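Local coordinates for Mgp-operon protein 3 (PDB 6RJ1) that acts in cell adhesion as an extracellular adhesin of Mycoplasma pneumoniae, probably by recognising sugars on the host cell surface, at residues G469-P474 / F778-K783; K592-N597 / E684-R689. One frame throughout, in Å; residues are numbered along the deposited sequence.

Overall arrangement
Interaction 1 lies at the heart of the chain, its centre about 5 Å from the chain's centre, whereas interaction 2 sits about 22 Å out. Both are largely buried, and their nearest atoms are about 13 Å apart, so they never touch. Interaction 1 joins a hairpin loop to strand 779-786 through one hydroxyl-carboxylate bond, a water bridge and a phenylalanine edge. Interaction 2 is twice as extensive and sets a loop against helix 591-595, with an apolar patch beside an arginine that binds backbone carbonyls. They share no element, although strand 549-563 relates them: it packs on residues of interaction 1 and pairs with strand 693-699, which follows 684-689.

Interaction 1. Residues G469-P474 / F778-K783; sequences GSDRVP and FGTGLK
Asp471 divides its carboxylate between Thr780 and Phe778, carrying most of this contact. Its CG sits between the backbone N and the carbonyl carbon. OD2 accepts a hydrogen bond from Thr780 OG1 at 3.0 Å, the hydroxyl standing above the carboxylate plane, 47° out of it. Thr780 holds OG1 anti to its backbone N (chi1 -169°), which sets the hydroxyl beside the acid; a short aspartate suits the narrow span between loop and strand. The other oxygen, OD1, lies at the edge of the Phe778 ring, 3.5 Å from CE1 and near the ring plane. There the slightly positive ring hydrogens can face an anionic oxygen, and the two flat groups are turned 72° apart. Arg472 adds aliphatic cover: the bend at chi2 brings CD obliquely to Phe778 CE1, 3.7 Å away. A water donates to Asp471 O at 2.7 Å and accepts from Gly779 N at 3.2 Å, linking the backbones. Phe771 meets the Phe778 ring edge-to-face. The loop of the β-hairpin formed by strands 464-468 and 477-482 docks on Phe778-Thr780, where the chain leads into strand 779-786, in the core of a fold consistent with the β-propeller clan of MgpC adhesins.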
# COMPACT_ATOMS: atom_id res chain seq x y z
N GLY A 469 4.63 -5.77 5.33
CA GLY A 469 4.42 -4.44 5.88
C GLY A 469 2.98 -4.05 6.07
O GLY A 469 2.08 -4.84 5.78
N SER A 470 2.76 -2.81 6.54
CA SER A 470 1.42 -2.27 6.79
C SER A 470 0.75 -1.71 5.54
O SER A 470 1.40 -1.58 4.50
CB SER A 470 1.45 -1.23 7.92
OG SER A 470 2.05 -0.01 7.54
N ASP A 471 -0.55 -1.43 5.64
CA ASP A 471 -1.35 -0.85 4.56
C ASP A 471 -1.30 0.68 4.54
O ASP A 471 -1.83 1.28 3.60
CB ASP A 471 -2.82 -1.34 4.62
CG ASP A 471 -3.47 -1.45 5.99
OD1 ASP A 471 -3.32 -0.51 6.81
OD2 ASP A 471 -4.15 -2.48 6.25
N ARG A 472 -0.67 1.30 5.54
CA ARG A 472 -0.66 2.75 5.59
C ARG A 472 0.69 3.39 5.31
O ARG A 472 0.73 4.58 5.02
CB ARG A 472 -1.27 3.27 6.89
CG ARG A 472 -2.34 4.32 6.61
CD ARG A 472 -3.64 4.00 7.28
NE ARG A 472 -3.74 4.64 8.59
CZ ARG A 472 -3.64 3.99 9.74
NH1 ARG A 472 -3.75 4.64 10.89
NH2 ARG A 472 -3.46 2.68 9.75
N VAL A 473 1.80 2.61 5.36
CA VAL A 473 3.16 3.09 5.05
C VAL A 473 3.76 2.11 4.01
O VAL A 473 3.63 0.90 4.21
CB VAL A 473 4.06 3.23 6.31
CG1 VAL A 473 5.49 3.61 5.96
CG2 VAL A 473 3.49 4.24 7.29
N PRO A 474 4.41 2.60 2.91
CA PRO A 474 5.00 1.67 1.94
C PRO A 474 6.15 0.85 2.53
O PRO A 474 6.88 1.34 3.40
CB PRO A 474 5.47 2.59 0.81
CG PRO A 474 5.70 3.90 1.46
CD PRO A 474 4.64 4.01 2.51
N PHE A 778 -6.96 3.23 -0.67
CA PHE A 778 -6.42 2.47 0.45
C PHE A 778 -7.08 1.10 0.47
O PHE A 778 -8.27 0.99 0.19
CB PHE A 778 -6.66 3.27 1.74
CG PHE A 778 -6.56 2.53 3.05
CD1 PHE A 778 -5.33 2.35 3.67
CD2 PHE A 778 -7.70 2.07 3.69
CE1 PHE A 778 -5.25 1.70 4.90
CE2 PHE A 778 -7.61 1.42 4.92
CZ PHE A 778 -6.38 1.24 5.51
N GLY A 779 -6.31 0.07 0.79
CA GLY A 779 -6.79 -1.30 0.86
C GLY A 779 -6.40 -1.96 2.16
O GLY A 779 -5.26 -1.83 2.60
N THR A 780 -7.35 -2.67 2.78
CA THR A 780 -7.16 -3.31 4.07
C THR A 780 -7.98 -4.60 4.22
O THR A 780 -8.99 -4.78 3.54
CB THR A 780 -7.48 -2.29 5.21
OG1 THR A 780 -7.08 -2.80 6.48
CG2 THR A 780 -8.96 -1.90 5.26
N GLY A 781 -7.54 -5.45 5.14
CA GLY A 781 -8.22 -6.66 5.55
C GLY A 781 -8.32 -7.77 4.54
O GLY A 781 -9.42 -8.30 4.33
N LEU A 782 -7.19 -8.20 3.94
CA LEU A 782 -7.26 -9.33 3.02
C LEU A 782 -7.51 -10.62 3.82
O LEU A 782 -6.79 -10.91 4.78
CB LEU A 782 -6.02 -9.48 2.13
CG LEU A 782 -6.13 -10.64 1.14
CD1 LEU A 782 -6.60 -10.19 -0.21
CD2 LEU A 782 -4.88 -11.41 1.07
N LYS A 783 -8.58 -11.35 3.45
CA LYS A 783 -8.93 -12.62 4.07
C LYS A 783 -9.42 -13.59 3.02
O LYS A 783 -10.32 -13.27 2.24
CB LYS A 783 -10.02 -12.43 5.13
CG LYS A 783 -9.63 -12.92 6.51
CD LYS A 783 -9.69 -14.43 6.69
CE LYS A 783 -9.54 -14.81 8.15
NZ LYS A 783 -8.23 -14.36 8.73
O HOH W 1 -3.35 1.11 1.38

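Interaction 2. Residues K592-N597 / E684-R689; sequences KALVEN and ERLPSR
The C-terminal end of helix 591-595 is met by Arg689, whose guanidinium bonds to the carbonyl oxygens of Val595, in the helix, and Asn597, just after it, while Leu594 and Val595 pack on the same loop. Arg689 NH2 donates to Asn597 O at 2.7 Å, in the carbonyl plane and on a lone pair, with a C=O...N angle of 125°. The same NH2 makes a weak bond to Val595 O at 2.8 Å, and NH1 a weak one to Asn597 O at 3.0 Å, so that carbonyl oxygen receives both terminal nitrogens. The bend at chi2 (72°) brings CD to 3.7 Å from Val595 O, and a second bend at chi3 (57°) turns NE. A positive group suits this place, since the helix end probably carries partial negative charge. The apolar part joins Leu594 and Val595 to Leu686 and the Pro687 ring. Leu594 CD2 touches Leu686 CD2 at 3.7 Å, the two leucines crossing at about a right angle; Leu594 CB rests against Pro687 CD at 3.9 Å, and Val595 CG1 against Pro687 CG at 4.1 Å. Asn597 turns its own amide elsewhere, OD1 accepting from Gly584 N and Ala599 N. Arg689 NE binds Thr581 O, and Phe508 makes a cation-pi contact with the guanidinium. The loop touches helix 591-595 and strand 723-732, whose Tyr732 packs on Pro687, and leads toward strand 693-699.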
# COMPACT_ATOMS: atom_id res chain seq x y z
N LYS A 592 -8.06 -6.28 -22.57
CA LYS A 592 -6.67 -6.44 -23.01
C LYS A 592 -6.18 -5.32 -23.92
O LYS A 592 -5.06 -4.87 -23.74
CB LYS A 592 -6.41 -7.80 -23.66
CG LYS A 592 -4.94 -8.24 -23.51
CD LYS A 592 -4.69 -9.68 -23.94
CE LYS A 592 -3.62 -10.36 -23.11
NZ LYS A 592 -4.10 -10.68 -21.73
N ALA A 593 -7.02 -4.86 -24.86
CA ALA A 593 -6.62 -3.78 -25.76
C ALA A 593 -6.39 -2.48 -25.01
O ALA A 593 -5.44 -1.76 -25.32
CB ALA A 593 -7.65 -3.59 -26.85
N LEU A 594 -7.24 -2.20 -23.99
CA LEU A 594 -7.15 -1.00 -23.16
C LEU A 594 -5.90 -0.98 -22.31
O LEU A 594 -5.22 0.05 -22.26
CB LEU A 594 -8.39 -0.84 -22.27
CG LEU A 594 -9.70 -0.42 -22.93
CD1 LEU A 594 -10.86 -0.62 -21.99
CD2 LEU A 594 -9.67 1.02 -23.39
N VAL A 595 -5.58 -2.10 -21.65
CA VAL A 595 -4.41 -2.19 -20.76
C VAL A 595 -3.10 -2.26 -21.56
O VAL A 595 -2.06 -1.84 -21.05
CB VAL A 595 -4.52 -3.31 -19.69
CG1 VAL A 595 -5.70 -3.04 -18.76
CG2 VAL A 595 -4.61 -4.70 -20.31
N GLU A 596 -3.15 -2.76 -22.81
CA GLU A 596 -1.96 -2.83 -23.66
C GLU A 596 -1.80 -1.58 -24.53
O GLU A 596 -0.83 -1.50 -25.29
CB GLU A 596 -1.94 -4.12 -24.50
CG GLU A 596 -1.74 -5.39 -23.68
CD GLU A 596 -1.58 -6.69 -24.45
OE1 GLU A 596 -0.65 -7.46 -24.12
OE2 GLU A 596 -2.38 -6.94 -25.39
N ASN A 597 -2.71 -0.58 -24.41
CA ASN A 597 -2.63 0.68 -25.15
C ASN A 597 -1.33 1.40 -24.85
O ASN A 597 -0.90 1.47 -23.71
CB ASN A 597 -3.83 1.58 -24.89
CG ASN A 597 -3.85 2.82 -25.75
OD1 ASN A 597 -3.45 3.89 -25.32
ND2 ASN A 597 -4.32 2.71 -26.98
N GLU A 684 -16.58 3.10 -22.10
CA GLU A 684 -15.59 2.32 -21.35
C GLU A 684 -14.65 3.25 -20.63
O GLU A 684 -14.21 4.25 -21.20
CB GLU A 684 -14.81 1.37 -22.27
CG GLU A 684 -15.41 -0.03 -22.31
CD GLU A 684 -14.55 -1.09 -22.98
OE1 GLU A 684 -14.02 -1.97 -22.26
OE2 GLU A 684 -14.40 -1.03 -24.22
N ARG A 685 -14.33 2.92 -19.36
CA ARG A 685 -13.40 3.68 -18.54
C ARG A 685 -12.00 3.35 -19.00
O ARG A 685 -11.64 2.18 -19.11
CB ARG A 685 -13.57 3.37 -17.05
CG ARG A 685 -12.82 4.36 -16.16
CD ARG A 685 -13.01 4.06 -14.69
NE ARG A 685 -12.38 2.80 -14.30
CZ ARG A 685 -12.56 2.23 -13.11
NH1 ARG A 685 -11.95 1.08 -12.82
NH2 ARG A 685 -13.34 2.80 -12.20
N LEU A 686 -11.22 4.40 -19.30
CA LEU A 686 -9.84 4.28 -19.76
C LEU A 686 -8.93 4.06 -18.55
O LEU A 686 -8.94 4.86 -17.61
CB LEU A 686 -9.42 5.50 -20.58
CG LEU A 686 -10.25 5.78 -21.84
CD1 LEU A 686 -9.96 7.15 -22.38
CD2 LEU A 686 -10.02 4.72 -22.90
N PRO A 687 -8.20 2.93 -18.51
CA PRO A 687 -7.39 2.66 -17.33
C PRO A 687 -6.01 3.30 -17.32
O PRO A 687 -5.39 3.49 -18.37
CB PRO A 687 -7.28 1.13 -17.33
CG PRO A 687 -7.34 0.75 -18.79
CD PRO A 687 -8.10 1.84 -19.51
N SER A 688 -5.53 3.61 -16.11
CA SER A 688 -4.19 4.09 -15.86
C SER A 688 -3.36 2.81 -15.68
O SER A 688 -3.89 1.78 -15.25
CB SER A 688 -4.13 4.94 -14.60
OG SER A 688 -2.81 5.09 -14.10
N ARG A 689 -2.08 2.86 -16.05
CA ARG A 689 -1.24 1.70 -15.91
C ARG A 689 -0.14 1.94 -14.85
O ARG A 689 0.75 1.11 -14.70
CB ARG A 689 -0.65 1.31 -17.27
CG ARG A 689 -1.51 0.36 -18.11
CD ARG A 689 -2.78 0.96 -18.70
NE ARG A 689 -2.51 2.14 -19.53
CZ ARG A 689 -2.29 2.10 -20.84
NH1 ARG A 689 -2.05 3.22 -21.51
NH2 ARG A 689 -2.32 0.95 -21.49